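Local coordinates for guanine nucleotide exchange protein (Legionella pneumophila, PDB 1XSZ) that probably acts as a guanine nucleotide exchange factor for ADP-ribosylation factors, its Sec7 active site being covered by a C-terminal capping domain, at residues T79-F89 and S115-N124; T271-Y280 and R295-S306. All coordinates share one frame; numbering follows the deposited sequence. Where two conformers were deposited one is given.

Overall arrangement
From the N terminus the chain first runs through the helices of the Sec7 domain. Contact 1 closes a loop there: the end of helix 69-80 and the linker that follows return, by way of helix 89-98, to the C-terminal part of helix 106-123. The chain then leaves for the capping domain, where contact 2 pairs two central strands of a six-stranded antiparallel sheet, 274-280 and 295-300, across a connection that carries the short helix 287-290. Contact 1 and contact 2 lie in series, neither enclosing nor crossing the other, on opposite sides of the chain's centre, with the nearest atoms of the two contacts about 17 Å apart. Y280, Q278, R295 and Q299 of contact 2 reach residues 104-106, where helix 106-123 begins.

Contact 1 (T79-F89 and S115-N124); sequences TSQMNFNGQSF and SFSGAYFQQN
The CA atoms of S80 and A119 come within 6.2 Å where the end of helix 69-80 meets helix 106-123, and the linker then runs on past the last turn of that second helix, with F84 beside Y120 and N85 beside Q123. Q123 meets the linker backbone with both ends of its amide. Its OE1 accepts from F84 N at 2.9 Å, the donor tilted 21° from the carbonyl plane, while NE2 gives a longer bond to M82 O, nearly in line with that C=O. Glutamine suits the place because one flat group supplies an acceptor and a donor; its chain, extended beyond CG, carries them to the linker. F84, F89, F116 and Y120 form an aromatic cluster beside it in this all-helical Sec7 domain. F116 turns its edge to the face of F84 in a T-shaped pair, with F116 CD1 4.0 Å from F84 CZ, and meets F89 in an offset edge-to-face pair. F89 in turn drives its own edge into the face of Y120, F89 CD1 standing 3.4 Å from Y120 CE2; chi1 of 178° puts CG opposite the backbone N and brings the ring edge-on to the tyrosine. L137 and T141 of helix 131-149 also pack on F89. Tyrosine suits the place because its ring receives the F89 edge while its OH reaches a water bound to Q87 O. Where helix 69-80 ends, small side chains permit close approach: T79 CG2 presses on A119 CB at 3.4 Å, tighter than usual carbon contact, and T79 OG1 and S115 OG share a hydrogen bond of 2.8 Å.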
loop_
_atom_site.group_PDB
_atom_site.type_symbol
_atom_site.label_atom_id
_atom_site.label_comp_id
_atom_site.label_asym_id
_atom_site.label_seq_id
_atom_site.Cartn_x
_atom_site.Cartn_y
_atom_site.Cartn_z
ATOM N N THR A 79 3.654 0.398 -16.031
ATOM C CA THR A 79 5.058 0.047 -15.906
ATOM C C THR A 79 5.680 -0.335 -17.254
ATOM O O THR A 79 6.849 -0.047 -17.506
ATOM C CB THR A 79 5.227 -1.087 -14.888
ATOM O OG1 THR A 79 4.679 -0.661 -13.632
ATOM C CG2 THR A 79 6.696 -1.422 -14.697
ATOM N N SER A 80 4.893 -0.972 -18.114
ATOM C CA SER A 80 5.376 -1.377 -19.431
ATOM C C SER A 80 5.689 -0.159 -20.294
ATOM O O SER A 80 6.518 -0.225 -21.203
ATOM C CB SER A 80 4.333 -2.249 -20.132
ATOM O OG SER A 80 4.140 -3.465 -19.436
ATOM N N GLN A 81 5.024 0.955 -20.004
ATOM C CA GLN A 81 5.227 2.189 -20.754
ATOM C C GLN A 81 6.492 2.930 -20.336
ATOM O O GLN A 81 6.841 3.959 -20.918
ATOM C CB GLN A 81 3.995 3.091 -20.608
ATOM C CG GLN A 81 2.761 2.515 -21.294
ATOM C CD GLN A 81 1.467 3.176 -20.863
ATOM O OE1 GLN A 81 1.456 4.047 -19.994
ATOM N NE2 GLN A 81 0.362 2.755 -21.468
ATOM N N MET A 82 7.178 2.404 -19.324
ATOM C CA MET A 82 8.421 3.000 -18.846
ATOM C C MET A 82 9.579 2.311 -19.556
ATOM O O MET A 82 9.519 1.114 -19.827
ATOM C CB MET A 82 8.552 2.816 -17.333
ATOM C CG MET A 82 7.486 3.558 -16.540
ATOM S SD MET A 82 7.597 3.288 -14.759
ATOM C CE MET A 82 8.986 4.324 -14.340
ATOM N N ASN A 83 10.631 3.067 -19.853
ATOM C CA ASN A 83 11.791 2.519 -20.554
ATOM C C ASN A 83 12.953 2.233 -19.606
ATOM O O ASN A 83 13.636 3.156 -19.166
ATOM C CB ASN A 83 12.256 3.500 -21.636
ATOM C CG ASN A 83 13.419 2.964 -22.458
ATOM O OD1 ASN A 83 14.069 3.710 -23.195
ATOM N ND2 ASN A 83 13.680 1.669 -22.346
ATOM N N PHE A 84 13.176 0.957 -19.308
ATOM C CA PHE A 84 14.263 0.554 -18.422
ATOM C C PHE A 84 15.476 0.084 -19.215
ATOM O O PHE A 84 16.526 -0.204 -18.642
ATOM C CB PHE A 84 13.798 -0.561 -17.483
ATOM C CG PHE A 84 12.710 -0.136 -16.543
ATOM C CD1 PHE A 84 12.938 0.867 -15.607
ATOM C CD2 PHE A 84 11.447 -0.711 -16.620
ATOM C CE1 PHE A 84 11.922 1.298 -14.758
ATOM C CE2 PHE A 84 10.423 -0.288 -15.776
ATOM C CZ PHE A 84 10.661 0.718 -14.846
ATOM N N ASN A 85 15.332 0.009 -20.533
ATOM C CA ASN A 85 16.437 -0.424 -21.374
ATOM C C ASN A 85 17.563 0.601 -21.326
ATOM O O ASN A 85 17.373 1.780 -21.637
ATOM C CB ASN A 85 15.963 -0.619 -22.816
ATOM C CG ASN A 85 17.088 -1.025 -23.748
ATOM O OD1 ASN A 85 17.918 -0.203 -24.126
ATOM N ND2 ASN A 85 17.127 -2.301 -24.110
ATOM N N GLY A 86 18.738 0.141 -20.924
ATOM C CA GLY A 86 19.880 1.026 -20.834
ATOM C C GLY A 86 20.333 1.247 -19.405
ATOM O O GLY A 86 21.494 1.541 -19.158
ATOM N N GLN A 87 19.412 1.091 -18.458
ATOM C CA GLN A 87 19.731 1.295 -17.046
ATOM C C GLN A 87 20.127 0.012 -16.344
ATOM O O GLN A 87 19.685 -1.071 -16.715
ATOM C CB GLN A 87 18.524 1.862 -16.295
ATOM C CG GLN A 87 18.040 3.217 -16.745
ATOM C CD GLN A 87 16.903 3.708 -15.868
ATOM O OE1 GLN A 87 17.084 4.590 -15.029
ATOM N NE2 GLN A 87 15.732 3.118 -16.042
ATOM N N SER A 88 20.954 0.155 -15.312
ATOM C CA SER A 88 21.358 -0.986 -14.503
ATOM C C SER A 88 20.123 -1.357 -13.678
ATOM O O SER A 88 19.123 -0.630 -13.676
ATOM C CB SER A 88 22.492 -0.595 -13.560
ATOM O OG SER A 88 22.018 0.278 -12.546
ATOM N N PHE A 89 20.193 -2.479 -12.973
ATOM C CA PHE A 89 19.070 -2.916 -12.151
ATOM C C PHE A 89 18.741 -1.886 -11.073
ATOM O O PHE A 89 17.582 -1.505 -10.903
ATOM C CB PHE A 89 19.387 -4.256 -11.482
ATOM C CG PHE A 89 18.296 -4.748 -10.574
ATOM C CD1 PHE A 89 17.180 -5.391 -11.096
ATOM C CD2 PHE A 89 18.365 -4.532 -9.202
ATOM C CE1 PHE A 89 16.142 -5.815 -10.270
ATOM C CE2 PHE A 89 17.328 -4.952 -8.365
ATOM C CZ PHE A 89 16.221 -5.592 -8.898
ATOM N N SER A 115 5.451 -5.309 -9.847
ATOM C CA SER A 115 5.253 -4.815 -11.208
ATOM C C SER A 115 6.609 -4.477 -11.825
ATOM O O SER A 115 6.899 -4.841 -12.973
ATOM C CB SER A 115 4.361 -3.574 -11.192
ATOM O OG SER A 115 4.119 -3.114 -12.510
ATOM N N PHE A 116 7.446 -3.780 -11.069
ATOM C CA PHE A 116 8.770 -3.435 -11.559
ATOM C C PHE A 116 9.582 -4.684 -11.883
ATOM O O PHE A 116 10.194 -4.776 -12.948
ATOM C CB PHE A 116 9.548 -2.631 -10.519
ATOM C CG PHE A 116 11.015 -2.546 -10.818
ATOM C CD1 PHE A 116 11.494 -1.663 -11.779
ATOM C CD2 PHE A 116 11.909 -3.417 -10.203
ATOM C CE1 PHE A 116 12.846 -1.654 -12.126
ATOM C CE2 PHE A 116 13.259 -3.413 -10.546
ATOM C CZ PHE A 116 13.725 -2.533 -11.507
ATOM N N SER A 117 9.600 -5.640 -10.960
ATOM C CA SER A 117 10.367 -6.866 -11.154
ATOM C C SER A 117 9.963 -7.595 -12.431
ATOM O O SER A 117 10.816 -8.105 -13.158
ATOM C CB SER A 117 10.205 -7.795 -9.945
ATOM O OG SER A 117 8.867 -8.228 -9.794
ATOM N N GLY A 118 8.665 -7.641 -12.707
ATOM C CA GLY A 118 8.199 -8.307 -13.911
ATOM C C GLY A 118 8.610 -7.567 -15.170
ATOM O O GLY A 118 9.027 -8.188 -16.154
ATOM N N ALA A 119 8.493 -6.244 -15.152
ATOM C CA ALA A 119 8.851 -5.427 -16.307
ATOM C C ALA A 119 10.356 -5.407 -16.539
ATOM O O ALA A 119 10.811 -5.407 -17.686
ATOM C CB ALA A 119 8.334 -4.007 -16.128
ATOM N N TYR A 120 11.126 -5.381 -15.454
ATOM C CA TYR A 120 12.577 -5.374 -15.566
ATOM C C TYR A 120 13.012 -6.630 -16.297
ATOM O O TYR A 120 13.811 -6.572 -17.231
ATOM C CB TYR A 120 13.247 -5.358 -14.190
ATOM C CG TYR A 120 14.756 -5.440 -14.291
ATOM C CD1 TYR A 120 15.499 -4.340 -14.707
ATOM C CD2 TYR A 120 15.430 -6.638 -14.051
ATOM C CE1 TYR A 120 16.878 -4.427 -14.892
ATOM C CE2 TYR A 120 16.814 -6.739 -14.234
ATOM C CZ TYR A 120 17.527 -5.626 -14.656
ATOM O OH TYR A 120 18.885 -5.712 -14.860
ATOM N N PHE A 121 12.486 -7.766 -15.851
ATOM C CA PHE A 121 12.808 -9.052 -16.451
ATOM C C PHE A 121 12.408 -9.089 -17.922
ATOM O O PHE A 121 13.178 -9.536 -18.772
ATOM C CB PHE A 121 12.100 -10.177 -15.690
ATOM C CG PHE A 121 12.270 -11.533 -16.314
ATOM C CD1 PHE A 121 13.536 -12.085 -16.477
ATOM C CD2 PHE A 121 11.163 -12.257 -16.742
ATOM C CE1 PHE A 121 13.698 -13.342 -17.059
ATOM C CE2 PHE A 121 11.314 -13.517 -17.326
ATOM C CZ PHE A 121 12.583 -14.058 -17.483
ATOM N N GLN A 122 11.202 -8.616 -18.221
ATOM C CA GLN A 122 10.706 -8.602 -19.593
ATOM C C GLN A 122 11.625 -7.789 -20.505
ATOM O O GLN A 122 11.875 -8.175 -21.650
ATOM C CB GLN A 122 9.286 -8.026 -19.625
ATOM C CG GLN A 122 8.558 -8.174 -20.961
ATOM C CD GLN A 122 9.147 -7.310 -22.058
ATOM O OE1 GLN A 122 9.245 -6.091 -21.919
ATOM N NE2 GLN A 122 9.541 -7.940 -23.160
ATOM N N GLN A 123 12.134 -6.672 -19.992
ATOM C CA GLN A 123 13.017 -5.805 -20.765
ATOM C C GLN A 123 14.503 -6.155 -20.641
ATOM O O GLN A 123 15.326 -5.660 -21.415
ATOM C CB GLN A 123 12.787 -4.338 -20.365
ATOM C CG GLN A 123 11.449 -3.768 -20.841
ATOM C CD GLN A 123 11.200 -2.335 -20.384
ATOM O OE1 GLN A 123 12.044 -1.454 -20.554
ATOM N NE2 GLN A 123 10.024 -2.095 -19.812
ATOM N N ASN A 124 14.845 -7.010 -19.679
ATOM C CA ASN A 124 16.236 -7.416 -19.461
ATOM C C ASN A 124 16.350 -8.902 -19.106
ATOM O O ASN A 124 16.848 -9.258 -18.039
ATOM C CB ASN A 124 16.857 -6.577 -18.338
ATOM C CG ASN A 124 16.972 -5.109 -18.700
ATOM O OD1 ASN A 124 17.773 -4.729 -19.555
ATOM N ND2 ASN A 124 16.163 -4.276 -18.056
HETATM O O HOH W 1 14.802 -4.129 -23.550
HETATM O O HOH W 2 20.029 -3.669 -16.304
#

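Contact 2 (T271-Y280 and R295-S306); sequences TSAQATIQVY and RVIIQPGQTKES
T276 OG1 is held by two waters. One lies 2.7 Å from T276 OG1 and donates to Q299 OE1, whose amide NE2 donates to P203 O; the other links T276 OG1 to Q278 NE2 and to I297 O. These bridges sit on one face of an antiparallel ladder in the sheet of the capping domain, where strands 274-280 and 295-300 run at 168° to each other. T276-Q299, Q278-I297 and Y280-R295 are hydrogen-bonded pairs, each closed by two backbone bonds, and A275-P300, I277-I298 and V279-V296 are non-hydrogen-bonded pairs between them. P300 suits its position in the pairing with strand 274-280, since a non-hydrogen-bonded pair needs no N-H from it toward A275. Beyond this last pair G301 N donates to Q274 O from above its carbonyl plane.

The face with I277, V279, V296 and I298 is apolar. I277 CG2 touches V296 CG1 at 3.8 Å, the two side chains lying alongside one another, and helices 216-224 and 306-315 pack against this branched layer. The other face is mixed, with T276, Q278, Y280, R295 and Q299 around I297. Q278 OE1 accepts from Y280 OH at 2.7 Å, in the carbonyl plane, which fixes the tyrosine at its ring edge, while I297 CD1 packs against Y280 CE1. R295, bent at chi3 (62°), folds back to lay its guanidinium over the Y280 ring in a cation-pi stack, planes 26° apart and NH1 over the ring centre. Its NE forms a salt bridge with E206.

At the far end, S306 begins a helix, and S306 OG both donates to T303 O and accepts from Q274 N at 2.9 Å. T303 OG1 gives its hydrogen to S272 O at 2.8 Å, approaching from above the carbonyl plane.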
loop_
_atom_site.group_PDB
_atom_site.type_symbol
_atom_site.label_atom_id
_atom_site.label_comp_id
_atom_site.label_asym_id
_atom_site.label_seq_id
_atom_site.Cartn_x
_atom_site.Cartn_y
_atom_site.Cartn_z
ATOM N N THR A 271 -24.630 -9.702 5.906
ATOM C CA THR A 271 -24.764 -8.487 5.109
ATOM C C THR A 271 -23.688 -8.369 4.034
ATOM O O THR A 271 -23.810 -7.562 3.112
ATOM C CB THR A 271 -24.683 -7.237 6.001
ATOM O OG1 THR A 271 -23.384 -7.167 6.602
ATOM C CG2 THR A 271 -25.736 -7.299 7.101
ATOM N N SER A 272 -22.638 -9.174 4.163
ATOM C CA SER A 272 -21.523 -9.169 3.221
ATOM C C SER A 272 -20.645 -7.932 3.382
ATOM O O SER A 272 -19.718 -7.715 2.600
ATOM C CB SER A 272 -22.029 -9.268 1.779
ATOM O OG SER A 272 -22.639 -10.526 1.544
ATOM N N ALA A 273 -20.941 -7.121 4.393
ATOM C CA ALA A 273 -20.145 -5.927 4.655
ATOM C C ALA A 273 -18.728 -6.409 4.929
ATOM O O ALA A 273 -18.532 -7.473 5.515
ATOM C CB ALA A 273 -20.693 -5.183 5.866
ATOM N N GLN A 274 -17.740 -5.626 4.509
ATOM C CA GLN A 274 -16.350 -5.993 4.725
ATOM C C GLN A 274 -15.491 -4.806 5.127
ATOM O O GLN A 274 -15.804 -3.658 4.816
ATOM C CB GLN A 274 -15.762 -6.635 3.464
ATOM C CG GLN A 274 -16.169 -8.084 3.250
ATOM C CD GLN A 274 -15.459 -8.725 2.070
ATOM O OE1 GLN A 274 -15.546 -9.935 1.865
ATOM N NE2 GLN A 274 -14.757 -7.914 1.286
ATOM N N ALA A 275 -14.410 -5.098 5.837
ATOM C CA ALA A 275 -13.479 -4.072 6.273
ATOM C C ALA A 275 -12.132 -4.733 6.519
ATOM O O ALA A 275 -12.070 -5.894 6.927
ATOM C CB ALA A 275 -13.980 -3.408 7.556
ATOM N N THR A 276 -11.056 -4.010 6.244
ATOM C CA THR A 276 -9.723 -4.536 6.486
ATOM C C THR A 276 -9.061 -3.711 7.579
ATOM O O THR A 276 -9.306 -2.502 7.711
ATOM C CB THR A 276 -8.831 -4.495 5.231
ATOM O OG1 THR A 276 -8.779 -3.159 4.723
ATOM C CG2 THR A 276 -9.362 -5.440 4.167
ATOM N N ILE A 277 -8.231 -4.372 8.372
ATOM C CA ILE A 277 -7.528 -3.716 9.455
ATOM C C ILE A 277 -6.058 -4.090 9.364
ATOM O O ILE A 277 -5.692 -5.259 9.507
ATOM C CB ILE A 277 -8.085 -4.148 10.830
ATOM C CG1 ILE A 277 -9.582 -3.840 10.911
ATOM C CG2 ILE A 277 -7.327 -3.441 11.940
ATOM C CD1 ILE A 277 -10.221 -4.267 12.224
ATOM N N GLN A 278 -5.220 -3.096 9.092
ATOM C CA GLN A 278 -3.781 -3.299 8.986
ATOM C C GLN A 278 -3.108 -2.844 10.266
ATOM O O GLN A 278 -3.476 -1.816 10.833
ATOM C CB GLN A 278 -3.210 -2.481 7.829
ATOM C CG GLN A 278 -3.827 -2.756 6.488
ATOM C CD GLN A 278 -3.357 -1.759 5.453
ATOM O OE1 GLN A 278 -2.156 -1.587 5.244
ATOM N NE2 GLN A 278 -4.299 -1.094 4.804
ATOM N N VAL A 279 -2.103 -3.587 10.704
ATOM C CA VAL A 279 -1.377 -3.243 11.912
ATOM C C VAL A 279 0.111 -3.082 11.621
ATOM O O VAL A 279 0.705 -3.905 10.921
ATOM C CB VAL A 279 -1.560 -4.332 12.997
ATOM C CG1 VAL A 279 -0.734 -3.992 14.218
ATOM C CG2 VAL A 279 -3.031 -4.453 13.369
ATOM N N TYR A 280 0.697 -2.013 12.148
ATOM C CA TYR A 280 2.120 -1.739 11.991
ATOM C C TYR A 280 2.717 -1.382 13.345
ATOM O O TYR A 280 2.133 -0.607 14.094
ATOM C CB TYR A 280 2.375 -0.552 11.047
ATOM C CG TYR A 280 1.875 -0.739 9.641
ATOM C CD1 TYR A 280 0.527 -0.586 9.337
ATOM C CD2 TYR A 280 2.746 -1.116 8.615
ATOM C CE1 TYR A 280 0.051 -0.810 8.052
ATOM C CE2 TYR A 280 2.282 -1.342 7.328
ATOM C CZ TYR A 280 0.935 -1.194 7.052
ATOM O OH TYR A 280 0.460 -1.456 5.792
ATOM N N ARG A 295 0.736 1.894 14.087
ATOM C CA ARG A 295 -0.353 2.400 13.269
ATOM C C ARG A 295 -1.393 1.326 13.046
ATOM O O ARG A 295 -1.059 0.145 12.960
ATOM C CB ARG A 295 0.155 2.822 11.888
ATOM C CG ARG A 295 1.305 3.801 11.871
ATOM C CD ARG A 295 2.065 3.678 10.557
ATOM N NE ARG A 295 1.235 3.994 9.396
ATOM C CZ ARG A 295 1.482 3.559 8.164
ATOM N NH1 ARG A 295 2.527 2.778 7.934
ATOM N NH2 ARG A 295 0.696 3.923 7.160
ATOM N N VAL A 296 -2.649 1.740 12.954
ATOM C CA VAL A 296 -3.740 0.840 12.636
ATOM C C VAL A 296 -4.495 1.557 11.521
ATOM O O VAL A 296 -4.874 2.721 11.670
ATOM C CB VAL A 296 -4.680 0.598 13.833
ATOM C CG1 VAL A 296 -5.869 -0.249 13.389
ATOM C CG2 VAL A 296 -3.918 -0.103 14.963
ATOM N N ILE A 297 -4.675 0.882 10.391
ATOM C CA ILE A 297 -5.378 1.456 9.252
ATOM C C ILE A 297 -6.612 0.600 8.998
ATOM O O ILE A 297 -6.501 -0.607 8.754
ATOM C CB ILE A 297 -4.483 1.483 7.985
ATOM C CG1 ILE A 297 -3.236 2.337 8.247
ATOM C CG2 ILE A 297 -5.272 2.039 6.810
ATOM C CD1 ILE A 297 -2.233 2.350 7.100
ATOM N N ILE A 298 -7.783 1.227 9.060
ATOM C CA ILE A 298 -9.056 0.540 8.876
ATOM C C ILE A 298 -9.750 1.067 7.633
ATOM O O ILE A 298 -9.977 2.271 7.507
ATOM C CB ILE A 298 -9.966 0.763 10.106
ATOM C CG1 ILE A 298 -9.241 0.287 11.366
ATOM C CG2 ILE A 298 -11.283 0.031 9.926
ATOM C CD1 ILE A 298 -9.999 0.545 12.661
ATOM N N GLN A 299 -10.090 0.165 6.718
ATOM C CA GLN A 299 -10.726 0.558 5.468
ATOM C C GLN A 299 -11.975 -0.243 5.154
ATOM O O GLN A 299 -11.975 -1.467 5.240
ATOM C CB GLN A 299 -9.736 0.395 4.310
ATOM C CG GLN A 299 -8.456 1.185 4.490
ATOM C CD GLN A 299 -7.387 0.827 3.478
ATOM O OE1 GLN A 299 -7.396 -0.260 2.896
ATOM N NE2 GLN A 299 -6.441 1.733 3.281
ATOM N N PRO A 300 -13.061 0.441 4.785
ATOM C CA PRO A 300 -14.295 -0.274 4.453
ATOM C C PRO A 300 -14.203 -0.823 3.033
ATOM O O PRO A 300 -13.549 -0.226 2.175
ATOM C CB PRO A 300 -15.364 0.807 4.581
ATOM C CG PRO A 300 -14.629 2.047 4.141
ATOM C CD PRO A 300 -13.272 1.900 4.802
ATOM N N GLY A 301 -14.850 -1.960 2.795
ATOM C CA GLY A 301 -14.851 -2.551 1.471
ATOM C C GLY A 301 -15.863 -1.849 0.589
ATOM O O GLY A 301 -16.523 -0.908 1.028
ATOM N N GLN A 302 -16.004 -2.306 -0.652
ATOM C CA GLN A 302 -16.943 -1.681 -1.577
ATOM C C GLN A 302 -18.398 -2.110 -1.387
ATOM O O GLN A 302 -19.309 -1.404 -1.812
ATOM C CB GLN A 302 -16.516 -1.944 -3.024
ATOM C CG GLN A 302 -16.452 -3.411 -3.407
ATOM C CD GLN A 302 -16.102 -3.608 -4.871
ATOM O OE1 GLN A 302 -16.841 -3.183 -5.760
ATOM N NE2 GLN A 302 -14.968 -4.250 -5.129
ATOM N N THR A 303 -18.616 -3.257 -0.747
ATOM C CA THR A 303 -19.974 -3.754 -0.523
ATOM C C THR A 303 -20.750 -2.874 0.451
ATOM O O THR A 303 -20.165 -2.216 1.312
ATOM C CB THR A 303 -19.971 -5.199 0.024
ATOM O OG1 THR A 303 -19.258 -5.244 1.265
ATOM C CG2 THR A 303 -19.321 -6.146 -0.974
ATOM N N LYS A 304 -22.072 -2.873 0.314
ATOM C CA LYS A 304 -22.928 -2.069 1.178
ATOM C C LYS A 304 -22.748 -2.404 2.653
ATOM O O LYS A 304 -22.470 -3.549 3.016
ATOM C CB LYS A 304 -24.401 -2.251 0.790
ATOM C CG LYS A 304 -24.798 -1.600 -0.528
ATOM C CD LYS A 304 -24.128 -2.264 -1.722
ATOM C CE LYS A 304 -24.580 -1.625 -3.026
ATOM N NZ LYS A 304 -23.955 -2.271 -4.214
ATOM N N GLU A 305 -22.913 -1.386 3.492
ATOM C CA GLU A 305 -22.786 -1.506 4.940
ATOM C C GLU A 305 -21.347 -1.662 5.420
ATOM O O GLU A 305 -21.099 -1.743 6.624
ATOM C CB GLU A 305 -23.640 -2.667 5.463
ATOM C CG GLU A 305 -25.123 -2.524 5.144
ATOM C CD GLU A 305 -25.991 -3.484 5.934
ATOM O OE1 GLU A 305 -27.215 -3.516 5.691
ATOM O OE2 GLU A 305 -25.451 -4.203 6.803
ATOM N N SER A 306 -20.401 -1.703 4.484
ATOM C CA SER A 306 -18.990 -1.827 4.837
ATOM C C SER A 306 -18.531 -0.610 5.630
ATOM O O SER A 306 -17.723 -0.729 6.547
ATOM C CB SER A 306 -18.125 -1.961 3.581
ATOM O OG SER A 306 -18.285 -3.233 2.981
HETATM O O HOH W 3 -23.187 -5.466 8.620
HETATM O O HOH W 4 -6.968 -1.297 6.001
HETATM O O HOH W 5 -8.815 -2.465 2.154
#